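Sialidase B (PDB 4XJW) cleaves terminal sialic acid from alpha-(2->3)-, alpha-(2->6)- and alpha-(2->8)-linked glycans of glycoproteins and glycolipids, acting as an intramolecular trans-sialidase. Local coordinates at residues Q32-K37 / D168-F173; A93-K98 / M121-I126; R465-T470 / A504-L509; S291-K296 / G457-S462. The protein carries 1 engineered substitution. All coordinates share one frame; numbering follows the deposited sequence. Where two conformers were deposited one is given.

Interaction 1 (Q32-K37 / D168-F173)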
loop_
_atom_site.group_PDB
_atom_site.type_symbol
_atom_site.label_atom_id
_atom_site.label_comp_id
_atom_site.label_asym_id
_atom_site.label_seq_id
_atom_site.Cartn_x
_atom_site.Cartn_y
_atom_site.Cartn_z
ATOM N N GLN A 32 10.741 19.106 -25.581
ATOM C CA GLN A 32 11.276 19.878 -24.463
ATOM C C GLN A 32 11.260 19.066 -23.179
ATOM O O GLN A 32 10.446 18.159 -23.008
ATOM C CB GLN A 32 10.481 21.174 -24.252
ATOM C CG GLN A 32 10.947 22.372 -25.087
ATOM C CD GLN A 32 10.496 22.311 -26.538
ATOM O OE1 GLN A 32 9.438 21.761 -26.852
ATOM N NE2 GLN A 32 11.300 22.885 -27.435
ATOM N N THR A 33 12.171 19.404 -22.278
ATOM C CA THR A 33 12.171 18.835 -20.942
ATOM C C THR A 33 12.254 19.981 -19.961
ATOM O O THR A 33 13.073 20.885 -20.131
ATOM C CB THR A 33 13.360 17.888 -20.749
ATOM O OG1 THR A 33 13.203 16.772 -21.628
ATOM C CG2 THR A 33 13.433 17.386 -19.317
ATOM N N VAL A 34 11.395 19.951 -18.946
ATOM C CA VAL A 34 11.433 20.936 -17.870
ATOM C C VAL A 34 11.903 20.231 -16.602
ATOM O O VAL A 34 11.360 19.192 -16.232
ATOM C CB VAL A 34 10.049 21.570 -17.631
ATOM C CG1 VAL A 34 10.128 22.571 -16.486
ATOM C CG2 VAL A 34 9.540 22.240 -18.895
ATOM N N VAL A 35 12.931 20.774 -15.951
ATOM C CA VAL A 35 13.352 20.268 -14.652
ATOM C C VAL A 35 13.149 21.361 -13.619
ATOM O O VAL A 35 13.630 22.487 -13.786
ATOM C CB VAL A 35 14.821 19.818 -14.659
ATOM C CG1 VAL A 35 15.238 19.378 -13.269
ATOM C CG2 VAL A 35 15.021 18.675 -15.634
ATOM N N MET A 36 12.408 21.042 -12.566
ATOM C CA MET A 36 12.028 22.038 -11.571
ATOM C C MET A 36 12.228 21.488 -10.170
ATOM O O MET A 36 11.643 20.468 -9.813
ATOM C CB MET A 36 10.559 22.418 -11.731
ATOM C CG MET A 36 10.318 23.763 -12.366
ATOM S SD MET A 36 8.604 24.276 -12.154
ATOM C CE MET A 36 8.447 24.071 -10.390
ATOM N N LYS A 37 13.064 22.152 -9.381
ATOM C CA LYS A 37 13.163 21.854 -7.959
ATOM C C LYS A 37 12.379 22.914 -7.203
ATOM O O LYS A 37 12.678 24.110 -7.305
ATOM C CB LYS A 37 14.624 21.798 -7.514
ATOM C CG LYS A 37 15.293 20.491 -7.920
ATOM C CD LYS A 37 16.799 20.525 -7.758
ATOM C CE LYS A 37 17.391 19.139 -8.004
ATOM N NZ LYS A 37 16.877 18.127 -7.015
ATOM N N ASP A 168 13.385 26.706 -6.414
ATOM C CA ASP A 168 14.798 26.874 -6.102
ATOM C C ASP A 168 15.682 26.755 -7.345
ATOM O O ASP A 168 16.701 27.435 -7.453
ATOM C CB ASP A 168 15.239 25.910 -5.000
ATOM C CG ASP A 168 15.008 26.475 -3.609
ATOM O OD1 ASP A 168 14.949 27.717 -3.477
ATOM O OD2 ASP A 168 14.888 25.676 -2.653
ATOM N N GLU A 169 15.280 25.897 -8.280
ATOM C CA GLU A 169 15.984 25.720 -9.549
ATOM C C GLU A 169 14.980 25.369 -10.645
ATOM O O GLU A 169 14.070 24.566 -10.426
ATOM C CB GLU A 169 17.015 24.594 -9.452
ATOM C CG GLU A 169 17.954 24.672 -8.254
ATOM C CD GLU A 169 18.975 23.556 -8.241
ATOM O OE1 GLU A 169 19.114 22.870 -9.276
ATOM O OE2 GLU A 169 19.638 23.368 -7.198
ATOM N N ILE A 170 15.146 25.959 -11.824
ATOM C CA ILE A 170 14.368 25.536 -12.984
ATOM C C ILE A 170 15.221 25.559 -14.252
ATOM O O ILE A 170 15.918 26.538 -14.528
ATOM C CB ILE A 170 13.081 26.365 -13.166
ATOM C CG1 ILE A 170 12.314 25.875 -14.399
ATOM C CG2 ILE A 170 13.384 27.860 -13.263
ATOM C CD1 ILE A 170 10.994 26.554 -14.597
ATOM N N SER A 171 15.181 24.458 -15.003
ATOM C CA SER A 171 15.962 24.324 -16.231
ATOM C C SER A 171 15.060 23.863 -17.373
ATOM O O SER A 171 14.140 23.077 -17.159
ATOM C CB SER A 171 17.100 23.320 -16.033
ATOM O OG SER A 171 17.891 23.649 -14.911
ATOM N N LEU A 172 15.332 24.347 -18.582
ATOM C CA LEU A 172 14.574 23.954 -19.770
ATOM C C LEU A 172 15.569 23.428 -20.804
ATOM O O LEU A 172 16.623 24.030 -21.017
ATOM C CB LEU A 172 13.821 25.165 -20.332
ATOM C CG LEU A 172 12.683 25.140 -21.365
ATOM C CD1 LEU A 172 12.970 24.270 -22.588
ATOM C CD2 LEU A 172 11.356 24.760 -20.720
ATOM N N PHE A 173 15.233 22.313 -21.442
ATOM C CA PHE A 173 16.070 21.725 -22.484
ATOM C C PHE A 173 15.277 21.549 -23.774
ATOM O O PHE A 173 14.111 21.153 -23.736
ATOM C CB PHE A 173 16.602 20.361 -22.044
ATOM C CG PHE A 173 17.264 20.370 -20.699
ATOM C CD1 PHE A 173 16.510 20.289 -19.536
ATOM C CD2 PHE A 173 18.644 20.468 -20.595
ATOM C CE1 PHE A 173 17.121 20.294 -18.296
ATOM C CE2 PHE A 173 19.260 20.478 -19.356
ATOM C CZ PHE A 173 18.497 20.394 -18.204
HETATM O O HOH W 1 16.495 22.837 -12.806
#
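Val34 and Met36 interlock with Leu172 and Ile170 on one face of an antiparallel beta ladder, part of the concanavalin-like sandwich that forms the N-terminal domain. Met36 and Ile170 rise together from the sheet, flank to flank. CG of Met36 lies against the CG1-CD1 bond of Ile170, 3.5 Å from Ile170 CG1, which stands anti to the backbone N (chi1 180°). The fork of Leu172 fits between two neighbours: CD2 meets Val34 CG2 at 3.6 Å, and CD1 reaches Gln32 CG at 3.7 Å. Leu49 and Phe50 of strand 46-53 pack onto Met36 and Ile170 from the second sheet. The other face carries Thr33, Val35 and Lys37 against Phe173, Ser171 and Glu169. The Phe173 ring presents an edge, its CE1 lying 3.8 Å from Val35 CG2. Lys37 and Glu169 run alongside each other, with Lys37 CD resting 3.6 Å from Glu169 OE1, while Lys37 NZ leads off to Thr107 OG1 and Pro186 O. A water joins Ser171 OG to Val35 O, and Gln6 NE2 also binds that hydroxyl. Backbone pairs of hydrogen bonds tie Thr33 to Phe173 and Val35 to Ser171. At the far end a classic beta bulge sets two residues opposite one, and Lys37 O receives weak bonds from Asp168 N at 2.8 Å and Glu169 N at 3.3 Å.

Interaction 2 (A93-K98 / M121-I126)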
loop_
_atom_site.group_PDB
_atom_site.type_symbol
_atom_site.label_atom_id
_atom_site.label_comp_id
_atom_site.label_asym_id
_atom_site.label_seq_id
_atom_site.Cartn_x
_atom_site.Cartn_y
_atom_site.Cartn_z
ATOM N N ALA A 93 -1.691 12.596 -5.386
ATOM C CA ALA A 93 -0.696 12.120 -4.416
ATOM C C ALA A 93 0.686 11.963 -5.028
ATOM O O ALA A 93 1.289 10.899 -4.930
ATOM C CB ALA A 93 -1.156 10.800 -3.781
ATOM N N SER A 94 1.182 13.019 -5.660
ATOM C CA SER A 94 2.495 12.968 -6.311
ATOM C C SER A 94 3.610 13.736 -5.589
ATOM O O SER A 94 4.776 13.621 -5.973
ATOM C CB SER A 94 2.372 13.448 -7.760
ATOM O OG SER A 94 1.568 12.565 -8.516
ATOM N N LEU A 95 3.261 14.516 -4.562
ATOM C CA LEU A 95 4.194 15.492 -3.980
ATOM C C LEU A 95 4.439 15.294 -2.492
ATOM O O LEU A 95 3.631 14.698 -1.786
ATOM C CB LEU A 95 3.633 16.913 -4.149
ATOM C CG LEU A 95 3.456 17.426 -5.570
ATOM C CD1 LEU A 95 2.772 18.790 -5.564
ATOM C CD2 LEU A 95 4.785 17.529 -6.267
ATOM N N TRP A 96 5.565 15.820 -2.020
ATOM C CA TRP A 96 5.801 16.001 -0.594
ATOM C C TRP A 96 5.680 17.472 -0.235
ATOM O O TRP A 96 5.905 18.349 -1.082
ATOM C CB TRP A 96 7.198 15.500 -0.237
ATOM C CG TRP A 96 7.210 14.048 0.154
ATOM C CD1 TRP A 96 7.214 12.968 -0.692
ATOM C CD2 TRP A 96 7.199 13.516 1.488
ATOM N NE1 TRP A 96 7.217 11.795 0.046
ATOM C CE2 TRP A 96 7.203 12.108 1.383
ATOM C CE3 TRP A 96 7.169 14.094 2.764
ATOM C CZ2 TRP A 96 7.183 11.270 2.506
ATOM C CZ3 TRP A 96 7.163 13.264 3.874
ATOM C CH2 TRP A 96 7.168 11.866 3.737
ATOM N N GLY A 97 5.329 17.749 1.015
ATOM C CA GLY A 97 5.178 19.121 1.481
ATOM C C GLY A 97 6.253 19.505 2.482
ATOM O O GLY A 97 7.072 20.404 2.226
ATOM N N LYS A 98 6.260 18.802 3.618
ATOM C CA LYS A 98 7.212 19.048 4.703
ATOM C C LYS A 98 7.735 17.736 5.274
ATOM O O LYS A 98 7.071 16.704 5.195
ATOM C CB LYS A 98 6.554 19.830 5.848
ATOM C CG LYS A 98 6.227 21.282 5.538
ATOM C CD LYS A 98 5.679 22.022 6.764
ATOM C CE LYS A 98 6.801 22.489 7.693
ATOM N NZ LYS A 98 6.295 22.832 9.054
ATOM N N MET A 121 5.611 12.598 -16.895
ATOM C CA MET A 121 5.916 13.383 -15.700
ATOM C C MET A 121 6.571 12.527 -14.624
ATOM O O MET A 121 6.063 11.449 -14.301
ATOM C CB MET A 121 4.638 13.972 -15.128
ATOM C CG MET A 121 4.850 14.737 -13.824
ATOM S SD MET A 121 5.648 16.342 -14.095
ATOM C CE MET A 121 4.252 17.231 -14.761
ATOM N N TYR A 122 7.684 13.007 -14.078
ATOM C CA TYR A 122 8.319 12.362 -12.928
ATOM C C TYR A 122 8.328 13.349 -11.778
ATOM O O TYR A 122 8.605 14.523 -11.970
ATOM C CB TYR A 122 9.773 11.995 -13.232
ATOM C CG TYR A 122 10.017 11.172 -14.476
ATOM C CD1 TYR A 122 10.165 11.781 -15.713
ATOM C CD2 TYR A 122 10.146 9.787 -14.403
ATOM C CE1 TYR A 122 10.419 11.032 -16.857
ATOM C CE2 TYR A 122 10.409 9.029 -15.529
ATOM C CZ TYR A 122 10.534 9.661 -16.756
ATOM O OH TYR A 122 10.790 8.919 -17.882
ATOM N N VAL A 123 8.027 12.881 -10.575
ATOM C CA VAL A 123 8.237 13.720 -9.406
ATOM C C VAL A 123 8.962 12.886 -8.374
ATOM O O VAL A 123 8.549 11.760 -8.110
ATOM C CB VAL A 123 6.908 14.231 -8.822
ATOM C CG1 VAL A 123 7.188 15.098 -7.608
ATOM C CG2 VAL A 123 6.128 15.022 -9.862
ATOM N N ASN A 124 10.057 13.423 -7.829
ATOM C CA ASN A 124 10.847 12.730 -6.816
ATOM C C ASN A 124 11.336 11.352 -7.266
ATOM O O ASN A 124 11.403 10.408 -6.476
ATOM C CB ASN A 124 10.094 12.702 -5.481
ATOM C CG ASN A 124 9.841 14.095 -4.963
ATOM O OD1 ASN A 124 10.615 15.001 -5.260
ATOM N ND2 ASN A 124 8.769 14.289 -4.216
ATOM N N GLY A 125 11.669 11.259 -8.549
ATOM C CA GLY A 125 12.233 10.048 -9.101
ATOM C C GLY A 125 11.209 8.971 -9.384
ATOM O O GLY A 125 11.557 7.805 -9.571
ATOM N N ILE A 126 9.941 9.364 -9.404
ATOM C CA ILE A 126 8.852 8.442 -9.662
ATOM C C ILE A 126 8.051 8.891 -10.887
ATOM O O ILE A 126 7.550 10.021 -10.935
ATOM C CB ILE A 126 7.912 8.372 -8.444
ATOM C CG1 ILE A 126 8.660 7.800 -7.236
ATOM C CG2 ILE A 126 6.698 7.511 -8.742
ATOM C CD1 ILE A 126 7.870 7.912 -5.932
HETATM O O HOH W 2 5.978 10.970 -6.937
HETATM O O HOH W 3 6.491 12.593 -4.013
#
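Ser94 O takes hydrogen bonds from two waters and also receives the side of Val123, whose CG1 comes within 3.3 Å of Ser94 O. One water spans from Ser94 O to Val123 O, 2.9 Å from the latter. The other donates to Ser94 O at 2.8 Å and accepts from Asn124 ND2 at the same 2.8 Å. No direct hydrogen bond joins the segments, so the polar link runs through the waters, between residues themselves buried. Beside it, Val123 CG1, anti to its backbone N (chi1 180°), also meets Leu95 CD2 at 3.7 Å, the two side chains meeting at a slant. The Asn124 amide runs across Trp96, its plane turned 57° from the indole, and ND2 lies 4.1 Å from Trp96 CD1. The amide is fixed at both ends: ND2 donates also to Asn106 OD1, and OD1 accepts from Thr107 N. Asn124 and Gly125 occupy the central positions of a type I' turn, a common closure for a two-residue beta hairpin, here between strands 118-123 and 126-132. Segment 93-98, which links strand 85-91 to strand 98-99 in the chain, packs against that hairpin tip; strand 74-80 adds Ile74 against Val123, and Trp96 NE1 reaches Gln648 on strand 647-652.

Interaction 3 (R465-T470 / A504-L509)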
loop_
_atom_site.group_PDB
_atom_site.type_symbol
_atom_site.label_atom_id
_atom_site.label_comp_id
_atom_site.label_asym_id
_atom_site.label_seq_id
_atom_site.Cartn_x
_atom_site.Cartn_y
_atom_site.Cartn_z
ATOM N N ARG A 465 5.251 -16.907 24.248
ATOM C CA ARG A 465 3.918 -16.744 23.685
ATOM C C ARG A 465 3.912 -15.826 22.467
ATOM O O ARG A 465 4.506 -14.746 22.485
ATOM C CB ARG A 465 2.946 -16.216 24.746
ATOM C CG ARG A 465 1.568 -15.866 24.190
ATOM C CD ARG A 465 0.525 -15.822 25.274
ATOM N NE ARG A 465 0.170 -17.171 25.712
ATOM C CZ ARG A 465 -0.883 -17.451 26.472
ATOM N NH1 ARG A 465 -1.680 -16.479 26.879
ATOM N NH2 ARG A 465 -1.142 -18.705 26.817
ATOM N N LEU A 466 3.229 -16.272 21.416
ATOM C CA LEU A 466 2.961 -15.455 20.236
ATOM C C LEU A 466 1.479 -15.138 20.121
ATOM O O LEU A 466 0.628 -16.006 20.338
ATOM C CB LEU A 466 3.381 -16.199 18.981
ATOM C CG LEU A 466 4.799 -16.741 19.037
ATOM C CD1 LEU A 466 5.026 -17.617 17.825
ATOM C CD2 LEU A 466 5.815 -15.596 19.094
ATOM N N ILE A 467 1.164 -13.894 19.777
ATOM C CA ILE A 467 -0.230 -13.501 19.581
ATOM C C ILE A 467 -0.408 -12.747 18.273
ATOM O O ILE A 467 0.322 -11.787 17.990
ATOM C CB ILE A 467 -0.759 -12.611 20.718
ATOM C CG1 ILE A 467 -0.550 -13.275 22.079
ATOM C CG2 ILE A 467 -2.264 -12.288 20.495
ATOM C CD1 ILE A 467 -1.177 -12.493 23.229
ATOM N N PHE A 468 -1.406 -13.158 17.495
ATOM C CA PHE A 468 -1.814 -12.406 16.308
ATOM C C PHE A 468 -3.246 -11.948 16.478
ATOM O O PHE A 468 -4.132 -12.768 16.716
ATOM C CB PHE A 468 -1.718 -13.273 15.057
ATOM C CG PHE A 468 -0.320 -13.418 14.519
ATOM C CD1 PHE A 468 0.215 -12.449 13.676
ATOM C CD2 PHE A 468 0.444 -14.526 14.845
ATOM C CE1 PHE A 468 1.491 -12.574 13.174
ATOM C CE2 PHE A 468 1.732 -14.674 14.337
ATOM C CZ PHE A 468 2.250 -13.691 13.497
ATOM N N ALA A 469 -3.469 -10.642 16.341
ATOM C CA ALA A 469 -4.820 -10.088 16.372
ATOM C C ALA A 469 -5.552 -10.350 15.063
ATOM O O ALA A 469 -4.976 -10.221 13.967
ATOM C CB ALA A 469 -4.785 -8.603 16.667
ATOM N N THR A 470 -6.830 -10.714 15.182
ATOM C CA THR A 470 -7.726 -10.799 14.031
ATOM C C THR A 470 -9.050 -10.185 14.465
ATOM O O THR A 470 -9.264 -9.962 15.660
ATOM C CB THR A 470 -7.967 -12.250 13.573
ATOM O OG1 THR A 470 -8.873 -12.897 14.486
ATOM C CG2 THR A 470 -6.654 -13.046 13.509
ATOM N N ALA A 504 -6.479 -4.131 14.491
ATOM C CA ALA A 504 -5.958 -3.941 15.842
ATOM C C ALA A 504 -4.467 -4.212 15.862
ATOM O O ALA A 504 -4.001 -5.129 15.191
ATOM C CB ALA A 504 -6.652 -4.881 16.794
ATOM N N GLN A 505 -3.736 -3.445 16.669
ATOM C CA GLN A 505 -2.312 -3.676 16.860
ATOM C C GLN A 505 -2.007 -3.561 18.342
ATOM O O GLN A 505 -2.646 -2.793 19.062
ATOM C CB GLN A 505 -1.506 -2.674 16.035
ATOM C CG GLN A 505 -1.480 -2.977 14.525
ATOM C CD GLN A 505 -0.632 -4.210 14.171
ATOM O OE1 GLN A 505 0.566 -4.094 13.885
ATOM N NE2 GLN A 505 -1.259 -5.381 14.168
ATOM N N MET A 506 -1.020 -4.326 18.797
ATOM C CA MET A 506 -0.770 -4.523 20.225
ATOM C C MET A 506 0.604 -3.994 20.638
ATOM O O MET A 506 1.535 -3.971 19.843
ATOM C CB MET A 506 -0.829 -6.016 20.561
ATOM C CG MET A 506 -2.178 -6.703 20.292
ATOM S SD MET A 506 -2.044 -8.497 20.288
ATOM C CE MET A 506 -1.328 -8.795 18.665
ATOM N N VAL A 507 0.707 -3.585 21.899
ATOM C CA VAL A 507 1.983 -3.261 22.522
ATOM C C VAL A 507 1.987 -3.883 23.908
ATOM O O VAL A 507 0.937 -3.985 24.549
ATOM C CB VAL A 507 2.221 -1.732 22.638
ATOM C CG1 VAL A 507 2.170 -1.079 21.275
ATOM C CG2 VAL A 507 1.203 -1.086 23.572
ATOM N N GLU A 508 3.155 -4.331 24.360
ATOM C CA GLU A 508 3.297 -4.826 25.731
ATOM C C GLU A 508 3.749 -3.656 26.609
ATOM O O GLU A 508 4.897 -3.216 26.526
ATOM C CB GLU A 508 4.282 -6.013 25.822
ATOM C CG GLU A 508 4.155 -6.762 27.158
ATOM C CD GLU A 508 4.996 -8.016 27.248
ATOM O OE1 GLU A 508 5.834 -8.241 26.349
ATOM O OE2 GLU A 508 4.813 -8.778 28.226
ATOM N N LEU A 509 2.840 -3.125 27.423
ATOM C CA LEU A 509 3.160 -1.971 28.273
ATOM C C LEU A 509 4.189 -2.309 29.338
ATOM O O LEU A 509 5.077 -1.513 29.635
ATOM C CB LEU A 509 1.904 -1.426 28.960
ATOM C CG LEU A 509 0.866 -0.745 28.071
ATOM C CD1 LEU A 509 -0.266 -0.206 28.914
ATOM C CD2 LEU A 509 1.513 0.361 27.251
#
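The terminal methyl of Met506 plugs a hollow on strand 466-470 between Ile467 and Ala469, and this is the tight part of the contact. Its CE lies 3.5 Å from Ile467 O and 3.7 Å from Ala469 N, so it presses on the backbone as well as on side chains. Ile467 CG2 and Ala469 CB form two adjoining walls of the hollow, the first 3.8 Å from Met506 SD and the second 4.0 Å from Met506 CE. The Met506 chain reaches out nearly straight through chi2 and then bends at chi3 (-78°), which tucks the methyl into that corner; it runs athwart the Ile467 side chain. Toward residue 504 the fit is looser. Ala469 CB stands 4.2 Å from Ala504 CB and 3.9 Å from Ala504 O, two small groups meeting with no hydrogen bond between the strands, whose axes stay 7.0 Å apart at their closest. This side is not wet, however: all the touching residues are buried, and Thr516 and Phe518 of strand 513-518 and Cys453 of strand 451-459 pack onto Ala504. Gln505 points its first side-chain bond away from strand 466-470 and folds back, NE2 bonding to Ala504 O at 2.9 Å while OE1 accepts from Gln456 N. Strands 466-472 and 504-510 belong to successive four-stranded blades, and Glu503, a predicted active-site residue, directly precedes Ala504. Apolar packing between the faces of adjacent blades is characteristic of the six-bladed beta-propeller of sialidases.

Interaction 4 (S291-K296 / G457-S462)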
loop_
_atom_site.group_PDB
_atom_site.type_symbol
_atom_site.label_atom_id
_atom_site.label_comp_id
_atom_site.label_asym_id
_atom_site.label_seq_id
_atom_site.Cartn_x
_atom_site.Cartn_y
_atom_site.Cartn_z
ATOM N N SER A 291 0.928 -10.194 8.361
ATOM C CA SER A 291 1.378 -9.836 9.706
ATOM C C SER A 291 2.592 -10.690 10.068
ATOM O O SER A 291 2.635 -11.881 9.726
ATOM C CB SER A 291 0.255 -10.050 10.728
ATOM O OG SER A 291 0.551 -9.357 11.922
ATOM N N ILE A 292 3.563 -10.091 10.764
ATOM C CA ILE A 292 4.838 -10.750 11.075
ATOM C C ILE A 292 5.128 -10.790 12.578
ATOM O O ILE A 292 4.822 -9.839 13.296
ATOM C CB ILE A 292 6.009 -10.023 10.388
ATOM C CG1 ILE A 292 5.947 -10.210 8.878
ATOM C CG2 ILE A 292 7.354 -10.555 10.885
ATOM C CD1 ILE A 292 6.917 -9.286 8.141
ATOM N N VAL A 293 5.728 -11.884 13.047
ATOM C CA VAL A 293 6.267 -11.934 14.397
ATOM C C VAL A 293 7.519 -12.797 14.383
ATOM O O VAL A 293 7.708 -13.618 13.479
ATOM C CB VAL A 293 5.216 -12.507 15.378
ATOM C CG1 VAL A 293 5.165 -14.018 15.253
ATOM C CG2 VAL A 293 5.555 -12.115 16.808
ATOM N N GLU A 294 8.403 -12.584 15.351
ATOM C CA GLU A 294 9.555 -13.475 15.501
ATOM C C GLU A 294 9.370 -14.328 16.738
ATOM O O GLU A 294 8.951 -13.826 17.784
ATOM C CB GLU A 294 10.869 -12.699 15.565
ATOM C CG GLU A 294 12.106 -13.612 15.629
ATOM C CD GLU A 294 13.403 -12.854 15.406
ATOM O OE1 GLU A 294 13.634 -11.869 16.131
ATOM O OE2 GLU A 294 14.175 -13.237 14.498
ATOM N N ASP A 295 9.682 -15.618 16.615
ATOM C CA ASP A 295 9.547 -16.561 17.720
ATOM C C ASP A 295 10.882 -16.794 18.412
ATOM O O ASP A 295 11.855 -17.181 17.770
ATOM C CB ASP A 295 8.975 -17.886 17.212
ATOM C CG ASP A 295 8.960 -18.961 18.278
ATOM O OD1 ASP A 295 8.623 -18.645 19.440
ATOM O OD2 ASP A 295 9.268 -20.118 17.937
ATOM N N LYS A 296 10.926 -16.575 19.723
ATOM C CA LYS A 296 12.167 -16.786 20.467
ATOM C C LYS A 296 12.519 -18.260 20.612
ATOM O O LYS A 296 13.694 -18.635 20.553
ATOM C CB LYS A 296 12.093 -16.118 21.839
ATOM C CG LYS A 296 12.328 -14.622 21.799
ATOM C CD LYS A 296 12.150 -14.000 23.177
ATOM C CE LYS A 296 10.725 -14.170 23.670
ATOM N NZ LYS A 296 10.482 -13.445 24.949
ATOM N N GLY A 457 2.519 -9.156 14.652
ATOM C CA GLY A 457 2.063 -9.991 15.747
ATOM C C GLY A 457 2.873 -9.566 16.960
ATOM O O GLY A 457 3.763 -8.697 16.852
ATOM N N LEU A 458 2.578 -10.164 18.108
ATOM C CA LEU A 458 3.237 -9.780 19.357
ATOM C C LEU A 458 3.917 -10.961 20.017
ATOM O O LEU A 458 3.292 -11.986 20.285
ATOM C CB LEU A 458 2.213 -9.187 20.326
ATOM C CG LEU A 458 2.777 -8.774 21.690
ATOM C CD1 LEU A 458 3.642 -7.541 21.588
ATOM C CD2 LEU A 458 1.626 -8.515 22.643
ATOM N N ALA A 459 5.220 -10.818 20.231
ATOM C CA ALA A 459 5.996 -11.779 20.994
ATOM C C ALA A 459 6.163 -11.223 22.387
ATOM O O ALA A 459 6.657 -10.117 22.579
ATOM C CB ALA A 459 7.353 -11.988 20.350
ATOM N N LEU A 460 5.744 -11.976 23.389
ATOM C CA LEU A 460 5.817 -11.472 24.758
ATOM C C LEU A 460 7.234 -11.496 25.302
ATOM O O LEU A 460 8.020 -12.378 24.965
ATOM C CB LEU A 460 4.884 -12.254 25.670
ATOM C CG LEU A 460 3.421 -11.936 25.379
ATOM C CD1 LEU A 460 2.525 -12.621 26.361
ATOM C CD2 LEU A 460 3.197 -10.428 25.388
ATOM N N LYS A 461 7.551 -10.513 26.142
ATOM C CA LYS A 461 8.903 -10.332 26.664
ATOM C C LYS A 461 9.388 -11.464 27.573
ATOM O O LYS A 461 10.546 -11.873 27.484
ATOM C CB LYS A 461 9.003 -8.994 27.407
ATOM C CG LYS A 461 8.949 -7.761 26.512
ATOM C CD LYS A 461 10.345 -7.340 26.055
ATOM C CE LYS A 461 10.299 -6.196 25.039
ATOM N NZ LYS A 461 9.706 -4.950 25.598
ATOM N N SER A 462 8.516 -11.969 28.444
ATOM C CA SER A 462 8.933 -12.943 29.464
ATOM C C SER A 462 8.444 -14.366 29.237
ATOM O O SER A 462 8.519 -15.201 30.137
ATOM C CB SER A 462 8.478 -12.500 30.849
ATOM O OG SER A 462 9.187 -11.367 31.292
#
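Lys296 NZ donates to Leu460 O at 2.7 Å, lying in the plane of that carbonyl; the same ammonium also binds Ser463 O, so it grips the turn beyond strand 451-459 at two points. The Lys296 chain, bent at chi3 (-63°), lies in an exposed region and touches a crystal neighbour, which may influence its pose. At the buried end Gly457 N donates to Ile292 O at 2.8 Å with an N-H...O angle of 161°, although the donor sits well above the carbonyl plane, 47° out of it. Between these two bonds the contact is packing. Val293 lays CG2 along the backbone of 457-459, 3.7 Å from Ala459 N and 4.0 Å from Ala459 CB. That methyl is anti to the Val293 backbone N, while CG1 takes the position between N and the carbonyl carbon. With no side chain on Gly457, Val293 CB comes within 4.1 Å of Gly457 CA. Further along, Ala459 CB meets Glu294 O at 3.5 Å. Lys461 turns away from strand 286-294 and touches the bound inhibitor Optactin. Strands 286-294 and 451-459 run parallel as the innermost strands of neighbouring propeller blades; each is flanked on its other side by an antiparallel partner, 301-308 and 466-472, and Tyr212 of strand 205-213 packs on both Val293 and Ala459.

Interactions 1 and 2 belong to the N-terminal sandwich and reach the same sheet, with interaction 2 nested in the chain loop that interaction 1 closes; their centres lie about 15 Å apart. Interactions 3 and 4 sit in the propeller, on the opposite side of the chain's centre. These two touch: strand 466-472 pairs with 451-459, Phe468 packs on Val293, and Glu508 reaches the Lys461 backbone. Chemistry follows position. A full backbone ladder builds interaction 1 within a sheet, bridging waters mediate interaction 2 at a hairpin tip, interaction 3 joins two blades by side-chain packing with no hydrogen bond between its own segments, and interaction 4 runs from buried strand pairing to an exposed lysine.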